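Local structure of DNA replication and repair protein RecF (Caldanaerobacter subterraneus subsp. tengcongensis, 5Z69) at residues I347-T350 with D354-G357; A198-V203 with V269-E274; S223-E228 with Q291-T296. The protein is an ABC-type ATPase that probably binds single-stranded DNA and whose ATP-dependent conformational change acts as a switch in RecFOR recombinational DNA repair. One frame throughout, in Å; residues are numbered along the deposited sequence.

Interaction 1 (I347-T350 with D354-G357)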
loop_
_atom_site.group_PDB
_atom_site.type_symbol
_atom_site.label_atom_id
_atom_site.label_comp_id
_atom_site.label_asym_id
_atom_site.label_seq_id
_atom_site.Cartn_x
_atom_site.Cartn_y
_atom_site.Cartn_z
ATOM N N ILE A 347 14.819 -13.747 31.738
ATOM C CA ILE A 347 14.749 -14.777 30.710
ATOM C C ILE A 347 13.947 -15.987 31.187
ATOM O O ILE A 347 14.246 -16.578 32.230
ATOM C CB ILE A 347 16.164 -15.238 30.273
ATOM C CG1 ILE A 347 16.961 -14.061 29.704
ATOM C CG2 ILE A 347 16.062 -16.326 29.208
ATOM C CD1 ILE A 347 18.404 -14.424 29.325
ATOM N N THR A 348 12.927 -16.359 30.420
ATOM C CA THR A 348 12.146 -17.531 30.772
ATOM C C THR A 348 12.657 -18.748 30.029
ATOM O O THR A 348 13.066 -18.667 28.864
ATOM C CB THR A 348 10.633 -17.346 30.482
ATOM O OG1 THR A 348 10.435 -17.086 29.095
ATOM C CG2 THR A 348 10.067 -16.191 31.297
ATOM N N HIS A 349 12.629 -19.888 30.706
ATOM C CA HIS A 349 13.084 -21.121 30.083
ATOM C C HIS A 349 12.454 -22.334 30.758
ATOM O O HIS A 349 11.764 -22.207 31.761
ATOM C CB HIS A 349 14.619 -21.212 30.132
ATOM C CG HIS A 349 15.207 -22.092 29.072
ATOM N ND1 HIS A 349 14.693 -22.163 27.796
ATOM C CD2 HIS A 349 16.265 -22.937 29.097
ATOM C CE1 HIS A 349 15.407 -23.015 27.081
ATOM N NE2 HIS A 349 16.367 -23.498 27.847
ATOM N N THR A 350 12.710 -23.504 30.183
ATOM C CA THR A 350 12.261 -24.789 30.702
ATOM C C THR A 350 13.232 -25.359 31.735
ATOM O O THR A 350 12.817 -25.988 32.705
ATOM C CB THR A 350 12.081 -25.797 29.538
ATOM O OG1 THR A 350 10.901 -25.458 28.800
ATOM C CG2 THR A 350 11.958 -27.224 30.047
ATOM N N ASP A 354 20.636 -25.141 30.567
ATOM C CA ASP A 354 20.834 -24.523 29.258
ATOM C C ASP A 354 21.413 -23.102 29.341
ATOM O O ASP A 354 22.457 -22.813 28.742
ATOM C CB ASP A 354 19.505 -24.509 28.491
ATOM C CG ASP A 354 19.661 -24.055 27.033
ATOM O OD1 ASP A 354 18.796 -24.412 26.200
ATOM O OD2 ASP A 354 20.639 -23.349 26.710
ATOM N N VAL A 355 20.747 -22.224 30.087
ATOM C CA VAL A 355 21.197 -20.838 30.232
ATOM C C VAL A 355 21.699 -20.605 31.651
ATOM O O VAL A 355 21.102 -21.102 32.590
ATOM C CB VAL A 355 20.075 -19.831 29.910
ATOM C CG1 VAL A 355 20.635 -18.397 29.962
ATOM C CG2 VAL A 355 19.446 -20.170 28.534
ATOM N N GLU A 356 22.762 -19.854 31.843
ATOM C CA GLU A 356 23.198 -19.629 33.200
ATOM C C GLU A 356 22.781 -18.263 33.636
ATOM O O GLU A 356 23.192 -17.299 33.060
ATOM C CB GLU A 356 24.705 -19.756 33.317
ATOM N N GLY A 357 21.966 -18.177 34.659
ATOM C CA GLY A 357 21.537 -16.882 35.148
ATOM C C GLY A 357 22.485 -16.372 36.183
ATOM O O GLY A 357 23.197 -17.144 36.764
#
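At the end of strand 345-349, where ABC ATPases carry the H-loop (switch) histidine, H349 meets D354 across the short loop that follows the strand; its place is consistent with the H-loop position. The strand belongs to the parallel part of the nucleotide-binding sheet, and the chain folds back before strand 359-364. The neighbouring T348 touches the bound ATP analogue, and its OG1 accepts from D323 N and is bonded to D322 OD1, whereas in this state the H349 ring turns to D354 and stays about 8 Å from the ligand.

The imidazole is turned toward the loop because CG lies anti to the backbone N (chi1 -156°). NE2 donates a hydrogen bond of 3.1 Å to D354 OD1. The bond is far from straight, with an N-H...O angle of 142°: OD1 is tilted somewhat out of the ring plane, and the donor comes from well above the carboxylate plane. Ring and carboxylate stand 76° apart, so the two groups cross rather than lie flush. The aspartate also brings its methylene in beside the ring, with CB 3.4 Å from H349 NE2. K333 of helix 331-334 lies against both D354 and V355, and M325 packs on V355 from its own loop. The valine closes the contact obliquely to the imidazole, its methyl CG2 standing 4.3 Å from H349 CD2.

Interaction 2 (A198-V203 with V269-E274)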
loop_
_atom_site.group_PDB
_atom_site.type_symbol
_atom_site.label_atom_id
_atom_site.label_comp_id
_atom_site.label_asym_id
_atom_site.label_seq_id
_atom_site.Cartn_x
_atom_site.Cartn_y
_atom_site.Cartn_z
ATOM N N ALA A 198 -1.791 14.879 10.376
ATOM C CA ALA A 198 -0.545 15.294 9.745
ATOM C C ALA A 198 0.628 15.228 10.739
ATOM O O ALA A 198 1.723 14.745 10.414
ATOM C CB ALA A 198 -0.683 16.723 9.155
ATOM N N ARG A 199 0.419 15.720 11.948
ATOM C CA ARG A 199 1.480 15.612 12.957
ATOM C C ARG A 199 1.888 14.159 13.207
ATOM O O ARG A 199 3.068 13.841 13.330
ATOM C CB ARG A 199 1.038 16.265 14.247
ATOM C CG ARG A 199 1.041 17.760 14.154
ATOM C CD ARG A 199 1.264 18.358 15.516
ATOM N NE ARG A 199 0.095 18.187 16.361
ATOM C CZ ARG A 199 -0.902 19.059 16.412
ATOM N NH1 ARG A 199 -0.855 20.147 15.657
ATOM N NH2 ARG A 199 -1.939 18.848 17.214
ATOM N N ILE A 200 0.904 13.274 13.230
ATOM C CA ILE A 200 1.140 11.861 13.485
ATOM C C ILE A 200 1.905 11.210 12.325
ATOM O O ILE A 200 2.863 10.459 12.540
ATOM C CB ILE A 200 -0.207 11.157 13.742
ATOM C CG1 ILE A 200 -0.646 11.397 15.201
ATOM C CG2 ILE A 200 -0.140 9.661 13.437
ATOM C CD1 ILE A 200 -2.150 11.271 15.401
ATOM N N ILE A 201 1.486 11.503 11.097
ATOM C CA ILE A 201 2.192 10.985 9.928
ATOM C C ILE A 201 3.647 11.435 9.957
ATOM O O ILE A 201 4.560 10.634 9.745
ATOM C CB ILE A 201 1.515 11.444 8.618
ATOM C CG1 ILE A 201 0.251 10.621 8.391
ATOM C CG2 ILE A 201 2.479 11.322 7.425
ATOM C CD1 ILE A 201 -0.756 11.283 7.475
ATOM N N LYS A 202 3.864 12.709 10.267
ATOM C CA LYS A 202 5.220 13.249 10.298
ATOM C C LYS A 202 6.106 12.490 11.285
ATOM O O LYS A 202 7.238 12.115 10.962
ATOM C CB LYS A 202 5.204 14.739 10.655
ATOM C CG LYS A 202 6.591 15.364 10.595
ATOM C CD LYS A 202 6.835 16.378 11.698
ATOM C CE LYS A 202 7.059 15.689 13.044
ATOM N NZ LYS A 202 7.393 16.637 14.155
ATOM N N VAL A 203 5.594 12.246 12.485
ATOM C CA VAL A 203 6.394 11.555 13.477
ATOM C C VAL A 203 6.565 10.076 13.141
ATOM O O VAL A 203 7.648 9.505 13.345
ATOM C CB VAL A 203 5.784 11.692 14.879
ATOM C CG1 VAL A 203 6.537 10.798 15.876
ATOM C CG2 VAL A 203 5.799 13.153 15.307
ATOM N N VAL A 269 -10.383 7.532 6.065
ATOM C CA VAL A 269 -9.200 8.366 5.897
ATOM C C VAL A 269 -8.471 8.671 7.218
ATOM O O VAL A 269 -9.040 9.259 8.123
ATOM C CB VAL A 269 -9.543 9.711 5.245
ATOM C CG1 VAL A 269 -8.337 10.623 5.270
ATOM C CG2 VAL A 269 -10.022 9.516 3.780
ATOM N N GLY A 270 -7.202 8.308 7.313
ATOM C CA GLY A 270 -6.399 8.776 8.434
ATOM C C GLY A 270 -5.367 7.777 8.912
ATOM O O GLY A 270 -5.301 6.651 8.389
ATOM N N PRO A 271 -4.555 8.183 9.915
ATOM C CA PRO A 271 -3.525 7.353 10.543
ATOM C C PRO A 271 -4.013 5.978 10.980
ATOM O O PRO A 271 -3.215 5.045 11.001
ATOM C CB PRO A 271 -3.104 8.184 11.771
ATOM C CG PRO A 271 -3.333 9.585 11.376
ATOM C CD PRO A 271 -4.437 9.598 10.321
ATOM N N HIS A 272 -5.296 5.850 11.308
ATOM C CA HIS A 272 -5.825 4.589 11.830
ATOM C C HIS A 272 -6.076 3.541 10.747
ATOM O O HIS A 272 -6.561 2.442 11.051
ATOM C CB HIS A 272 -7.129 4.833 12.599
ATOM C CG HIS A 272 -8.220 5.402 11.746
ATOM N ND1 HIS A 272 -8.209 6.703 11.295
ATOM C CD2 HIS A 272 -9.341 4.837 11.237
ATOM C CE1 HIS A 272 -9.284 6.922 10.560
ATOM N NE2 HIS A 272 -9.991 5.808 10.514
ATOM N N ARG A 273 -5.760 3.875 9.495
ATOM C CA ARG A 273 -5.892 2.906 8.403
ATOM C C ARG A 273 -4.581 2.687 7.696
ATOM O O ARG A 273 -4.564 2.095 6.633
ATOM C CB ARG A 273 -6.926 3.361 7.361
ATOM C CG ARG A 273 -8.352 3.388 7.861
ATOM C CD ARG A 273 -8.855 1.982 8.117
ATOM N NE ARG A 273 -10.287 1.983 8.400
ATOM C CZ ARG A 273 -11.237 2.013 7.469
ATOM N NH2 ARG A 273 -12.506 2.018 7.856
ATOM N N GLU A 274 -3.487 3.178 8.272
ATOM C CA GLU A 274 -2.191 3.119 7.595
ATOM C C GLU A 274 -1.484 1.789 7.819
ATOM O O GLU A 274 -1.932 0.959 8.613
ATOM C CB GLU A 274 -1.301 4.281 8.055
ATOM C CG GLU A 274 -1.888 5.652 7.719
ATOM C CD GLU A 274 -0.986 6.812 8.122
ATOM O OE1 GLU A 274 -0.018 6.591 8.882
ATOM O OE2 GLU A 274 -1.243 7.951 7.671
#
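A buried helix-against-loop contact, in which I200 and I201 of helix 186-222 meet P271 and E274, joins the helical part of RecF to the turn that leads into strand 275-280. The turn contains a short 3-10 segment at 271-272. It is entered through G270, whose backbone angles call for glycine because a CB would jam against the preceding carbonyl oxygen. Within it R273 N is bonded to G270 O (3.0 Å), and E274 N makes a weak bond to P271 O.

The apolar half of the contact is made by one methyl and two carbons of the proline ring. I200 CG2 reaches P271 CB at 3.7 Å and P271 CG at 3.8 Å, and the two side chains cross at about a right angle. Y162 of helix 153-177 touches both residues and its hydroxyl is hydrogen-bonded to H272 ND1, so a single tyrosine covers the apolar pair and joins the turn by a hydrogen bond as well.

The other half is a carboxylate oxygen set crosswise against an aliphatic chain. E274 has CG beside its backbone N and runs extended beyond it (chi2 -178°), which carries the acid inward to the helix. Its polar partners lie elsewhere: OE1 pairs with R204 in a salt bridge and with the Y231 hydroxyl, OE2 is bonded to S234, and R204, which also takes P271 O, would probably favour an ionised carboxylate despite burial. Nearby, R273 makes a cation-pi contact with Y283 of the second subunit. Against the helix the packing is close, with E274 OE2 3.1 Å from I201 CG1 and 3.4 Å from I201 CD1.

Interaction 3 (S223-E228 with Q291-T296)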
loop_
_atom_site.group_PDB
_atom_site.type_symbol
_atom_site.label_atom_id
_atom_site.label_comp_id
_atom_site.label_asym_id
_atom_site.label_seq_id
_atom_site.Cartn_x
_atom_site.Cartn_y
_atom_site.Cartn_z
ATOM N N SER A 223 22.263 -11.832 8.144
ATOM C CA SER A 223 21.661 -12.502 6.996
ATOM C C SER A 223 22.228 -11.991 5.679
ATOM O O SER A 223 21.999 -12.585 4.625
ATOM C CB SER A 223 20.143 -12.319 7.009
ATOM O OG SER A 223 19.553 -13.039 8.073
ATOM N N ASN A 224 22.958 -10.882 5.751
ATOM C CA ASN A 224 23.523 -10.225 4.571
ATOM C C ASN A 224 22.470 -9.868 3.518
ATOM O O ASN A 224 22.768 -9.832 2.324
ATOM C CB ASN A 224 24.612 -11.102 3.942
ATOM C CG ASN A 224 25.674 -10.291 3.231
ATOM O OD1 ASN A 224 26.670 -9.885 3.836
ATOM N ND2 ASN A 224 25.470 -10.049 1.938
ATOM N N GLU A 225 21.244 -9.607 3.968
ATOM C CA GLU A 225 20.150 -9.210 3.078
ATOM C C GLU A 225 19.829 -7.722 3.216
ATOM O O GLU A 225 20.197 -7.082 4.205
ATOM C CB GLU A 225 18.902 -10.051 3.348
ATOM C CG GLU A 225 19.061 -11.502 2.934
ATOM C CD GLU A 225 18.013 -12.404 3.543
ATOM O OE1 GLU A 225 17.422 -12.017 4.572
ATOM O OE2 GLU A 225 17.783 -13.503 3.001
ATOM N N LYS A 226 19.147 -7.179 2.213
ATOM C CA LYS A 226 18.921 -5.740 2.124
ATOM C C LYS A 226 17.501 -5.368 2.552
ATOM O O LYS A 226 16.528 -5.918 2.018
ATOM C CB LYS A 226 19.191 -5.249 0.695
ATOM N N LEU A 227 17.378 -4.441 3.505
ATOM C CA LEU A 227 16.071 -4.052 4.048
ATOM C C LEU A 227 15.562 -2.766 3.437
ATOM O O LEU A 227 16.295 -1.776 3.344
ATOM C CB LEU A 227 16.125 -3.868 5.584
ATOM C CG LEU A 227 14.834 -3.654 6.407
ATOM C CD1 LEU A 227 14.384 -2.204 6.567
ATOM C CD2 LEU A 227 13.719 -4.504 5.890
ATOM N N GLU A 228 14.293 -2.775 3.055
ATOM C CA GLU A 228 13.602 -1.534 2.761
ATOM C C GLU A 228 12.275 -1.456 3.545
ATOM O O GLU A 228 11.646 -2.479 3.841
ATOM C CB GLU A 228 13.353 -1.378 1.247
ATOM C CG GLU A 228 12.901 0.033 0.844
ATOM C CD GLU A 228 13.795 1.115 1.428
ATOM O OE1 GLU A 228 13.487 1.616 2.532
ATOM O OE2 GLU A 228 14.817 1.451 0.791
ATOM N N GLN A 291 9.769 -18.753 6.772
ATOM C CA GLN A 291 9.661 -18.566 8.201
ATOM C C GLN A 291 11.029 -18.327 8.830
ATOM O O GLN A 291 11.137 -17.858 9.967
ATOM C CB GLN A 291 8.985 -19.778 8.831
ATOM C CG GLN A 291 8.629 -19.627 10.280
ATOM C CD GLN A 291 7.158 -19.351 10.492
ATOM O OE1 GLN A 291 6.473 -18.817 9.616
ATOM N NE2 GLN A 291 6.660 -19.720 11.664
ATOM N N GLY A 292 12.078 -18.647 8.087
ATOM C CA GLY A 292 13.424 -18.396 8.559
ATOM C C GLY A 292 13.650 -16.904 8.637
ATOM O O GLY A 292 14.058 -16.366 9.669
ATOM N N GLN A 293 13.334 -16.223 7.546
ATOM C CA GLN A 293 13.635 -14.804 7.436
ATOM C C GLN A 293 12.611 -13.911 8.137
ATOM O O GLN A 293 12.931 -12.784 8.504
ATOM C CB GLN A 293 13.748 -14.408 5.970
ATOM C CG GLN A 293 12.792 -15.150 5.094
ATOM C CD GLN A 293 13.496 -16.094 4.150
ATOM O OE1 GLN A 293 13.527 -17.305 4.375
ATOM N NE2 GLN A 293 14.068 -15.546 3.083
ATOM N N LYS A 294 11.387 -14.401 8.314
ATOM C CA LYS A 294 10.394 -13.667 9.088
ATOM C C LYS A 294 10.835 -13.597 10.539
ATOM O O LYS A 294 10.740 -12.552 11.183
ATOM C CB LYS A 294 9.019 -14.324 8.998
ATOM C CG LYS A 294 8.337 -14.207 7.648
ATOM C CD LYS A 294 6.942 -14.801 7.715
ATOM C CE LYS A 294 6.219 -14.674 6.389
ATOM N NZ LYS A 294 6.816 -15.587 5.387
ATOM N N ARG A 295 11.307 -14.728 11.046
ATOM C CA ARG A 295 11.827 -14.811 12.401
ATOM C C ARG A 295 13.067 -13.928 12.536
ATOM O O ARG A 295 13.314 -13.330 13.582
ATOM C CB ARG A 295 12.142 -16.268 12.757
ATOM C CG ARG A 295 13.373 -16.466 13.620
ATOM C CD ARG A 295 14.146 -17.698 13.172
ATOM N NE ARG A 295 14.115 -18.769 14.166
ATOM C CZ ARG A 295 14.574 -19.998 13.950
ATOM N NH1 ARG A 295 15.095 -20.317 12.771
ATOM N NH2 ARG A 295 14.507 -20.909 14.914
ATOM N N THR A 296 13.834 -13.838 11.459
ATOM C CA THR A 296 15.028 -13.013 11.451
ATOM C C THR A 296 14.654 -11.533 11.413
ATOM O O THR A 296 15.214 -10.709 12.156
ATOM C CB THR A 296 15.926 -13.368 10.252
ATOM O OG1 THR A 296 16.489 -14.669 10.455
ATOM C CG2 THR A 296 17.046 -12.350 10.094
#
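T296 branches at CB toward S223 on one arm and back to its own helix on the other. With OG1 beside the backbone N (chi1 -69°), the hydroxyl turns back toward the start of the helix and donates to G292 O at 3.1 Å. It arrives from above the carbonyl plane, at a C=O...O angle of 136°, while T296 N makes its helical bond to the same oxygen, also at 3.1 Å but from the opposite face. Two donors therefore grip G292 O, and the first of them fixes the rotation of the threonine. The methyl CG2, anti to the backbone N, is left pointing across the contact, where it meets S223 OG at 3.3 Å; the serine has an alternate conformer, which makes this approach uncertain.

The helix involved, 291-313, begins within the run S289 to Q293, consistent with the signature motif of ABC ATPases, and S223 lies just past the end of helix 186-222. With an alanine in place of T296, G292 O would probably be left with its backbone donor alone.

One turn earlier, Q293 and E225 face each other more loosely. Q293 NE2 lies 4.2 Å from E225 OE2, too far for a hydrogen bond, and E225 rests in addition on I280, the last residue of the strand that pairs with 227-232, and on N281 just beyond it.

The three contacts show how chemistry follows position. Interaction 2 is wholly buried and mixes aliphatic packing with a carboxylate whose charge is met by residues outside the pair. Interaction 1 is mainly buried but has an exposed aspartate, and a single side-chain hydrogen bond crosses it, close to the nucleotide. Interaction 3 is a surface contact with few neighbours, none of them bonded across the segments, and its one side-chain bond stays within a helix. Interactions 2 and 3 share helix 186-222, which supplies the isoleucines and ends just before S223, and strand 227-232, begun within interaction 3, pairs with strand 275-280, which follows interaction 2. Interactions 1 and 2 lie on opposite sides of the chain's centre.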